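Local coordinates for protein Ps01740 (Pseudomonas sp. UW4, PDB 5UIF) that belongs to the tautomerase superfamily as a homologue of cis-3-chloroacrylic acid dehalogenase and probably catalyses hydrolytic dehalogenation of 3-chloroacrylate-like acids, at the interface of chains A and B. Coordinates in Å, arbitrary orientation; residue numbers count along the deposited sequence, not the author numbering. Chains: chain A/B, Ps01740.

Contact 1: the interface of chains A and B. Residues chain A 6, 62, 64; chain B 2, 4, 42, 66.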
# COMPACT_ATOMS: atom_id res chain seq x y z
N GLN A 6 3.36 9.20 -0.57
CA GLN A 6 4.66 8.71 -0.14
C GLN A 6 5.80 9.55 -0.71
O GLN A 6 6.03 9.56 -1.92
CB GLN A 6 4.85 7.25 -0.56
CG GLN A 6 4.10 6.25 0.31
CD GLN A 6 4.37 4.82 -0.10
OE1 GLN A 6 4.84 4.55 -1.21
NE2 GLN A 6 4.07 3.88 0.79
N ILE A 62 5.02 9.47 -4.72
CA ILE A 62 3.97 8.55 -5.12
C ILE A 62 2.66 8.83 -4.39
O ILE A 62 2.58 8.73 -3.17
CB ILE A 62 4.38 7.08 -4.87
CG1 ILE A 62 5.54 6.68 -5.78
CG2 ILE A 62 3.20 6.15 -5.09
CD1 ILE A 62 6.92 6.98 -5.23
N ARG A 64 -1.15 7.50 -4.34
CA ARG A 64 -2.08 6.47 -4.78
C ARG A 64 -3.46 6.66 -4.15
O ARG A 64 -3.58 6.95 -2.96
CB ARG A 64 -1.53 5.08 -4.44
CG ARG A 64 -0.28 4.71 -5.22
CD ARG A 64 0.19 3.31 -4.86
NE ARG A 64 0.65 3.22 -3.48
CZ ARG A 64 1.09 2.11 -2.91
NH1 ARG A 64 1.13 0.98 -3.60
NH2 ARG A 64 1.48 2.12 -1.64
N LEU B 2 6.27 0.46 -10.22
CA LEU B 2 6.51 0.77 -8.81
C LEU B 2 6.68 -0.50 -7.98
O LEU B 2 5.81 -1.36 -7.97
CB LEU B 2 5.36 1.62 -8.25
CG LEU B 2 5.47 2.02 -6.78
CD1 LEU B 2 6.70 2.88 -6.55
CD2 LEU B 2 4.21 2.74 -6.32
N GLU B 4 7.50 -1.86 -4.07
CA GLU B 4 7.61 -1.54 -2.65
C GLU B 4 8.09 -2.75 -1.86
O GLU B 4 7.57 -3.85 -2.02
CB GLU B 4 6.28 -1.04 -2.10
CG GLU B 4 5.75 0.21 -2.78
CD GLU B 4 4.35 0.57 -2.32
OE1 GLU B 4 4.22 1.24 -1.27
OE2 GLU B 4 3.39 0.18 -3.00
N LEU B 42 10.88 1.32 -3.71
CA LEU B 42 10.76 1.94 -2.39
C LEU B 42 10.96 0.93 -1.27
O LEU B 42 10.46 -0.19 -1.33
CB LEU B 42 9.39 2.61 -2.25
CG LEU B 42 8.96 3.52 -3.40
CD1 LEU B 42 7.56 4.06 -3.14
CD2 LEU B 42 9.94 4.66 -3.60
N GLN B 66 3.74 -2.86 -8.68
CA GLN B 66 2.62 -2.38 -9.48
C GLN B 66 3.08 -2.05 -10.89
O GLN B 66 3.75 -1.04 -11.12
CB GLN B 66 1.98 -1.16 -8.83
CG GLN B 66 1.25 -1.47 -7.53
CD GLN B 66 0.53 -0.27 -6.96
OE1 GLN B 66 1.11 0.80 -6.79
NE2 GLN B 66 -0.76 -0.44 -6.67
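A:Arg64 reaches from strand 61-68 of chain A to B:Glu4 on strand 2-8 of chain B, and their salt bridge carries the charged part of this contact between two strands. NH1 of the guanidinium lies 2.5 Å from the carboxylate oxygen OE2 of B:Glu4, and NH2 is 2.9 Å from its OE1. The planes are turned 68° apart and the N-H bonds do not point at the oxygens, so the pair is held by charge rather than by directed hydrogen bonds. The side chain of A:Arg64 runs straight to CD and then bends (chi3 -66°), which swings the guanidinium towards the carboxylate. NH1 also donates a hydrogen bond to the amide oxygen OE1 of B:Gln66 at 3.2 Å, approaching from above the carbonyl plane. Arginine suits this place because its long arm can serve an acid and an amide together. A methionine at A:Arg64 would probably leave the carboxylate of B:Glu4 without its opposite charge and the amide oxygen of B:Gln66 without this donor.

Branched aliphatic residues pack the neighbouring ground: A:Ile62 and B:Leu42 meet tip to tip, methyl CD1 to methyl CD1 at 3.6 Å. On the other branch of A:Ile62, CG2 rests 3.8 Å from CD2 of B:Leu2.

By contrast, A:Gln6 is held loosely. Its NE2 makes a weak hydrogen bond of 3.4 Å to OE1 of B:Glu4, and its amide oxygen OE1 lies equally near that carboxylate oxygen, a less favourable approach of two acceptors.

Contact 2: the interface of chains A and B. Residues chain A 46, 50-52; chain B 41-43.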
# COMPACT_ATOMS: atom_id res chain seq x y z
N LEU A 46 9.50 8.37 3.55
CA LEU A 46 10.51 7.34 3.35
C LEU A 46 11.86 7.81 3.88
O LEU A 46 12.20 8.99 3.76
CB LEU A 46 10.62 6.98 1.87
CG LEU A 46 9.36 6.44 1.20
CD1 LEU A 46 9.53 6.40 -0.31
CD2 LEU A 46 9.01 5.07 1.74
N SER A 50 16.19 5.16 0.76
CA SER A 50 15.26 4.04 0.64
C SER A 50 14.31 4.24 -0.54
O SER A 50 13.40 3.45 -0.76
CB SER A 50 14.47 3.85 1.93
OG SER A 50 15.34 3.65 3.04
N ALA A 51 14.54 5.32 -1.29
CA ALA A 51 13.76 5.60 -2.49
C ALA A 51 14.67 5.59 -3.71
O ALA A 51 15.66 6.32 -3.76
CB ALA A 51 13.04 6.93 -2.37
N PHE A 52 14.34 4.75 -4.69
CA PHE A 52 15.20 4.58 -5.86
C PHE A 52 14.47 4.83 -7.17
O PHE A 52 13.29 4.49 -7.32
CB PHE A 52 15.81 3.18 -5.86
CG PHE A 52 16.80 2.95 -4.76
CD1 PHE A 52 16.38 2.57 -3.50
CD2 PHE A 52 18.16 3.10 -4.99
CE1 PHE A 52 17.29 2.35 -2.48
CE2 PHE A 52 19.07 2.88 -3.97
CZ PHE A 52 18.64 2.51 -2.72
N VAL B 41 11.74 1.98 -7.01
CA VAL B 41 11.79 0.99 -5.93
C VAL B 41 11.81 1.69 -4.58
O VAL B 41 12.65 2.56 -4.33
CB VAL B 41 13.01 0.06 -6.05
CG1 VAL B 41 13.05 -0.91 -4.88
CG2 VAL B 41 12.98 -0.69 -7.37
N LEU B 42 10.88 1.32 -3.71
CA LEU B 42 10.76 1.94 -2.39
C LEU B 42 10.96 0.93 -1.27
O LEU B 42 10.46 -0.19 -1.33
CB LEU B 42 9.39 2.61 -2.25
CG LEU B 42 8.96 3.52 -3.40
CD1 LEU B 42 7.56 4.06 -3.14
CD2 LEU B 42 9.94 4.66 -3.60
N PHE B 43 11.69 1.34 -0.24
CA PHE B 43 11.93 0.47 0.91
C PHE B 43 11.32 1.05 2.18
O PHE B 43 11.74 2.10 2.67
CB PHE B 43 13.44 0.25 1.11
CG PHE B 43 14.09 -0.48 -0.03
CD1 PHE B 43 14.71 0.21 -1.05
CD2 PHE B 43 14.09 -1.87 -0.07
CE1 PHE B 43 15.31 -0.46 -2.10
CE2 PHE B 43 14.69 -2.55 -1.11
CZ PHE B 43 15.31 -1.84 -2.13
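Backbone hydrogen bonding joins A:Phe52 to B:Val41 and A:Ser50 to B:Phe43, pairing the short strand 51-53 of chain A antiparallel with strand 40-46 of chain B. The amide N of A:Phe52 donates to O of B:Val41 at 2.8 Å, and the amide N of B:Val41 returns a bond to O of A:Phe52 at 3.0 Å. A third bond runs from N of B:Phe43 to O of A:Ser50, also 2.8 Å. Because main-chain groups make these links, residues as different as serine, valine and phenylalanine can occupy the pairing positions.

Aromatic contact reinforces one side of the pairing. The rings of A:Phe52 and B:Phe43 stand 86° apart, with CE1 of A:Phe52 3.5 Å from CE1 of B:Phe43. A:Phe52 has CG beside its backbone N (chi1 -68°), which directs the ring towards its partner. Phenylalanine suits both positions: B:Phe43 presents its CD1-CE1 edge to the rim of the A:Phe52 face, around CD1 and CE1.

Carbon contacts complete the patch. The side chain of A:Leu46 crosses that of B:Leu42 at about a right angle, its CD1 3.7 Å from CD2. The methyl CB of A:Ala51 lies 4.0 Å from the same CD2 of B:Leu42, and so small a residue leaves room for the leucine. CB of A:Ser50 comes within 3.8 Å of CB of B:Phe43. Together these contacts continue the beta sheet of one subunit onto its neighbour and probably help to hold together the trimer of the deposited assembly, the usual form in this superfamily.

Contacts 1 and 2 lie about 8 Å apart, measured between the centres of their C-alpha atoms, and meet at B:Leu42 on strand 40-46. Its backbone belongs to the intersubunit strand pairing of contact 2, while its side chain reaches both patches: one methyl towards contact 1 and the other towards contact 2. The two are therefore adjoining parts of one interface: contact 1 supplies a charged and apolar side-chain contact, contact 2 a backbone strand pairing that probably sets the register. The deposited assembly has three copies, in keeping with the trimers of this superfamily, and such joints probably fix subunit orientation around the trimer.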